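Local atomic coordinates of gdp-l-fucose synthetase (Naegleria fowleri, PDB entry 6AQZ), a protein that binds NADP and probably catalyses the NADPH-dependent epimerisation and reduction that yield GDP-L-fucose. Residues K123-L128 with L184-I189. Sequence-based numbering, arbitrary orientation.
Sequences KTISCL and LFTSVI. With NAP (NADP nicotinamide-adenine-dinucleotide phosphate), chain G.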
ATOM      1  N   LYS A 123       8.337   3.118  22.220  1.00 42.44           N
ATOM      2  CA  LYS A 123       8.145   1.902  21.440  1.00 47.58           C
ATOM      3  C   LYS A 123       6.662   1.743  21.107  1.00 48.29           C
ATOM      4  O   LYS A 123       5.799   1.975  21.954  1.00 51.51           O
ATOM      5  CB  LYS A 123       8.651   0.664  22.180  1.00 42.50           C
ATOM      6  CG  LYS A 123       8.750  -0.564  21.299  1.00 47.22           C
ATOM      7  CD  LYS A 123       8.938  -1.847  22.099  1.00 46.21           C
ATOM      8  CE  LYS A 123      10.371  -2.058  22.500  1.00 42.72           C
ATOM      9  NZ  LYS A 123      10.602  -3.440  23.041  1.00 48.54           N
ATOM     10  N   THR A 124       6.379   1.396  19.853  1.00 44.50           N
ATOM     11  CA  THR A 124       5.024   1.196  19.354  1.00 45.57           C
ATOM     12  C   THR A 124       4.949  -0.196  18.750  1.00 46.24           C
ATOM     13  O   THR A 124       5.817  -0.577  17.963  1.00 38.63           O
ATOM     14  CB  THR A 124       4.655   2.282  18.323  1.00 41.74           C
ATOM     15  OG1 THR A 124       4.565   3.538  18.995  1.00 40.86           O
ATOM     16  CG2 THR A 124       3.326   1.984  17.594  1.00 37.96           C
ATOM     17  N   ILE A 125       3.955  -0.976  19.162  1.00 39.97           N
ATOM     18  CA  ILE A 125       3.770  -2.314  18.628  1.00 36.60           C
ATOM     19  C   ILE A 125       2.421  -2.346  17.951  1.00 40.17           C
ATOM     20  O   ILE A 125       1.392  -2.139  18.604  1.00 48.28           O
ATOM     21  CB  ILE A 125       3.850  -3.394  19.708  1.00 36.38           C
ATOM     22  CG1 ILE A 125       5.176  -3.297  20.416  1.00 36.29           C
ATOM     23  CG2 ILE A 125       3.780  -4.764  19.064  1.00 36.59           C
ATOM     24  CD1 ILE A 125       5.365  -4.397  21.385  1.00 45.00           C
ATOM     25  N   SER A 126       2.424  -2.607  16.654  1.00 39.72           N
ATOM     26  CA  SER A 126       1.211  -2.687  15.868  1.00 34.76           C
ATOM     27  C   SER A 126       0.948  -4.150  15.559  1.00 36.48           C
ATOM     28  O   SER A 126       1.784  -5.020  15.807  1.00 37.81           O
ATOM     29  CB  SER A 126       1.353  -1.857  14.594  1.00 35.99           C
ATOM     30  OG  SER A 126       1.502  -0.490  14.926  1.00 38.94           O
ATOM     31  N   CYS A 127      -0.198  -4.416  14.961  1.00 39.44           N
ATOM     32  CA  CYS A 127      -0.663  -5.782  14.814  1.00 40.67           C
ATOM     33  C   CYS A 127      -0.969  -6.074  13.350  1.00 43.56           C
ATOM     34  O   CYS A 127      -1.744  -5.348  12.726  1.00 52.33           O
ATOM     35  CB  CYS A 127      -1.888  -5.992  15.713  1.00 44.21           C
ATOM     36  SG  CYS A 127      -2.276  -7.666  15.961  1.00 63.78           S
ATOM     37  N   LEU A 128      -0.347  -7.116  12.798  1.00 38.85           N
ATOM     38  CA  LEU A 128      -0.645  -7.636  11.471  1.00 35.23           C
ATOM     39  C   LEU A 128      -1.499  -8.897  11.615  1.00 42.45           C
ATOM     40  O   LEU A 128      -2.154  -9.106  12.638  1.00 52.40           O
ATOM     41  CB  LEU A 128       0.636  -7.929  10.677  1.00 32.54           C
ATOM     42  CG  LEU A 128       1.733  -6.869  10.682  1.00 38.55           C
ATOM     43  CD1 LEU A 128       2.895  -7.250   9.754  1.00 33.82           C
ATOM     44  CD2 LEU A 128       1.211  -5.506  10.379  1.00 28.12           C
ATOM     45  N   LEU A 184      11.040   3.353  18.504  1.00 50.87           N
ATOM     46  CA  LEU A 184      11.066   2.057  17.850  1.00 51.85           C
ATOM     47  C   LEU A 184       9.643   1.677  17.457  1.00 49.39           C
ATOM     48  O   LEU A 184       8.701   1.820  18.251  1.00 55.18           O
ATOM     49  CB  LEU A 184      11.696   0.990  18.749  1.00 52.27           C
ATOM     50  CG  LEU A 184      11.791  -0.405  18.106  1.00 53.40           C
ATOM     51  CD1 LEU A 184      12.516  -0.360  16.749  1.00 46.32           C
ATOM     52  CD2 LEU A 184      12.446  -1.416  19.043  1.00 52.69           C
ATOM     53  N   PHE A 185       9.500   1.208  16.227  1.00 44.42           N
ATOM     54  CA  PHE A 185       8.246   0.712  15.672  1.00 42.98           C
ATOM     55  C   PHE A 185       8.459  -0.739  15.289  1.00 41.75           C
ATOM     56  O   PHE A 185       9.397  -1.054  14.549  1.00 51.37           O
ATOM     57  CB  PHE A 185       7.812   1.532  14.441  1.00 38.92           C
ATOM     58  CG  PHE A 185       7.378   2.932  14.768  1.00 39.36           C
ATOM     59  CD1 PHE A 185       8.307   3.926  14.976  1.00 38.23           C
ATOM     60  CD2 PHE A 185       6.032   3.254  14.848  1.00 38.20           C
ATOM     61  CE1 PHE A 185       7.912   5.198  15.292  1.00 41.41           C
ATOM     62  CE2 PHE A 185       5.622   4.539  15.155  1.00 40.00           C
ATOM     63  CZ  PHE A 185       6.545   5.510  15.373  1.00 45.49           C
ATOM     64  N   THR A 186       7.617  -1.625  15.796  1.00 39.09           N
ATOM     65  CA  THR A 186       7.658  -3.010  15.352  1.00 40.93           C
ATOM     66  C   THR A 186       6.223  -3.547  15.356  1.00 42.29           C
ATOM     67  O   THR A 186       5.258  -2.794  15.513  1.00 38.22           O
ATOM     68  CB  THR A 186       8.626  -3.828  16.204  1.00 38.59           C
ATOM     69  OG1 THR A 186       8.724  -5.144  15.658  1.00 39.75           O
ATOM     70  CG2 THR A 186       8.160  -3.898  17.654  1.00 38.59           C
ATOM     71  N   SER A 187       6.068  -4.851  15.134  1.00 37.80           N
ATOM     72  CA  SER A 187       4.735  -5.400  14.988  1.00 37.43           C
ATOM     73  C   SER A 187       4.761  -6.880  15.304  1.00 36.31           C
ATOM     74  O   SER A 187       5.808  -7.520  15.265  1.00 39.13           O
ATOM     75  CB  SER A 187       4.208  -5.193  13.576  1.00 38.75           C
ATOM     76  OG  SER A 187       4.981  -5.993  12.720  1.00 37.48           O
ATOM     77  N   VAL A 188       3.580  -7.416  15.576  1.00 42.05           N
ATOM     78  CA  VAL A 188       3.384  -8.837  15.812  1.00 31.77           C
ATOM     79  C   VAL A 188       2.392  -9.351  14.793  1.00 33.59           C
ATOM     80  O   VAL A 188       1.553  -8.601  14.281  1.00 36.57           O
ATOM     81  CB  VAL A 188       2.861  -9.150  17.239  1.00 32.07           C
ATOM     82  CG1 VAL A 188       3.810  -8.656  18.273  1.00 32.34           C
ATOM     83  CG2 VAL A 188       1.446  -8.567  17.435  1.00 36.42           C
ATOM     84  N   ILE A 189       2.474 -10.642  14.512  1.00 35.28           N
ATOM     85  CA  ILE A 189       1.552 -11.253  13.561  1.00 34.77           C
ATOM     86  C   ILE A 189       0.851 -12.395  14.281  1.00 36.96           C
ATOM     87  O   ILE A 189       1.356 -13.530  14.285  1.00 42.89           O
ATOM     88  CB  ILE A 189       2.268 -11.775  12.312  1.00 36.86           C
ATOM     89  CG1 ILE A 189       3.303 -10.775  11.795  1.00 32.46           C
ATOM     90  CG2 ILE A 189       1.254 -12.096  11.241  1.00 39.25           C
ATOM     91  CD1 ILE A 189       3.911 -11.244  10.529  1.00 36.43           C
TER
HETATM   92  PA  NAP G 401     -11.917  -6.660  17.549  1.00 43.59           P
HETATM   93  O1A NAP G 401     -12.860  -6.547  16.390  1.00 45.52           O
HETATM   94  O2A NAP G 401     -12.142  -7.659  18.653  1.00 46.25           O
HETATM   95  O5B NAP G 401     -11.701  -5.195  18.283  1.00 42.91           O
HETATM   96  C5B NAP G 401     -11.121  -4.353  17.349  1.00 44.44           C
HETATM   97  C4B NAP G 401     -10.855  -3.008  18.078  1.00 48.12           C
HETATM   98  O4B NAP G 401     -10.659  -1.929  17.129  1.00 47.41           O
HETATM   99  C3B NAP G 401     -12.039  -2.623  19.054  1.00 38.76           C
HETATM  100  O3B NAP G 401     -11.526  -2.020  20.211  1.00 38.01           O
HETATM  101  C2B NAP G 401     -12.731  -1.499  18.269  1.00 42.65           C
HETATM  102  O2B NAP G 401     -13.262  -0.544  19.036  1.00 43.89           O
HETATM  103  C1B NAP G 401     -11.430  -0.846  17.634  1.00 44.66           C
HETATM  104  N9A NAP G 401     -11.757   0.062  16.541  1.00 38.77           N
HETATM  105  C8A NAP G 401     -12.246  -0.269  15.293  1.00 40.46           C
HETATM  106  N7A NAP G 401     -12.442   0.807  14.496  1.00 42.81           N
HETATM  107  C5A NAP G 401     -12.071   1.883  15.285  1.00 34.38           C
HETATM  108  C6A NAP G 401     -12.056   3.250  15.025  1.00 40.82           C
HETATM  109  N6A NAP G 401     -12.457   3.733  13.779  1.00 44.83           N
HETATM  110  N1A NAP G 401     -11.622   4.137  15.954  1.00 43.61           N
HETATM  111  C2A NAP G 401     -11.234   3.572  17.137  1.00 47.70           C
HETATM  112  N3A NAP G 401     -11.205   2.282  17.536  1.00 41.53           N
HETATM  113  C4A NAP G 401     -11.631   1.442  16.564  1.00 34.16           C
HETATM  114  O3  NAP G 401     -10.510  -6.993  16.716  1.00 46.07           O
HETATM  115  PN  NAP G 401      -9.503  -7.936  17.511  1.00 46.23           P
HETATM  116  O1N NAP G 401      -9.144  -7.437  18.858  1.00 45.12           O
HETATM  117  O2N NAP G 401      -9.695  -9.404  17.206  1.00 46.93           O
HETATM  118  O5D NAP G 401      -7.995  -7.694  16.656  1.00 54.00           O
HETATM  119  C5D NAP G 401      -7.384  -6.507  16.970  1.00 44.12           C
HETATM  120  C4D NAP G 401      -6.081  -6.557  16.206  1.00 52.03           C
HETATM  121  O4D NAP G 401      -5.655  -7.930  16.157  1.00 45.40           O
HETATM  122  C3D NAP G 401      -6.380  -6.125  14.691  1.00 58.51           C
HETATM  123  O3D NAP G 401      -5.355  -5.313  14.233  1.00 51.91           O
HETATM  124  C2D NAP G 401      -6.428  -7.477  13.947  1.00 57.91           C
HETATM  125  O2D NAP G 401      -5.933  -7.435  12.666  1.00 58.93           O
HETATM  126  C1D NAP G 401      -5.430  -8.309  14.804  1.00 49.92           C
HETATM  127  N1N NAP G 401      -5.648  -9.768  14.581  1.00 55.58           N
HETATM  128  C2N NAP G 401      -6.751 -10.447  15.103  1.00 48.01           C
HETATM  129  C3N NAP G 401      -6.932 -11.789  14.842  1.00 51.45           C
HETATM  130  C7N NAP G 401      -8.128 -12.498  15.400  1.00 47.96           C
HETATM  131  O7N NAP G 401      -8.397 -13.681  15.126  1.00 42.82           O
HETATM  132  N7N NAP G 401      -8.992 -11.807  16.257  1.00 40.82           N
HETATM  133  C4N NAP G 401      -5.992 -12.570  14.006  1.00 56.85           C
HETATM  134  C5N NAP G 401      -4.853 -11.758  13.478  1.00 58.35           C
HETATM  135  C6N NAP G 401      -4.717 -10.463  13.767  1.00 59.32           C
HETATM  136  P2B NAP G 401     -15.025  -0.782  19.562  1.00 50.14           P
HETATM  137  O1X NAP G 401     -14.850  -1.957  20.474  1.00 51.94           O
HETATM  138  O2X NAP G 401     -15.278   0.575  20.222  1.00 55.56           O
HETATM  139  O3X NAP G 401     -15.662  -1.032  18.227  1.00 51.97           O
HETATM  140  O   HOH W   1       4.210  -0.265  14.720  1.00 41.43           O
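Strand 123-127 and residues 184-189 of strand 184-194 run parallel in the central sheet of the NADP-binding Rossmann fold. Five backbone hydrogen bonds join them, from T124 N to L184 O at the start to L128 N to V188 O (2.8 Å, 172° at the hydrogen) at the end. T186 O takes two donors: S126 N approaches in the carbonyl plane on a lone pair, and a water lying in plane at the F185 ring edge also donates. The same water lies 2.7 Å from S126 OG, so a small hydroxyl suits this buried spot.

Beside it, the F185 and T124 side chains lie side by side, pointing the same way, with T124 CB 3.9 Å from F185 CD2; helix 98-118 packs on both. On the other face, the I125 and V188 side chains cross obliquely, CG2 of I125 meeting CG1 of V188 at 4.0 Å, their branched, apolar ends packing against helix 240-253. K123 runs its aliphatic chain beside L184, bending at chi3 (-82°), and its NZ bonds to the carbonyls of M251 and Y254.

At the C-terminal end, where Rossmann strands meet their cofactor, slim C127 abuts the nicotinamide ribose. Its SG, anti to the backbone N (chi1 -164°), lies 3.4 Å from NADP C1D, while L128 O comes within 3.1 Å of nicotinamide C6N.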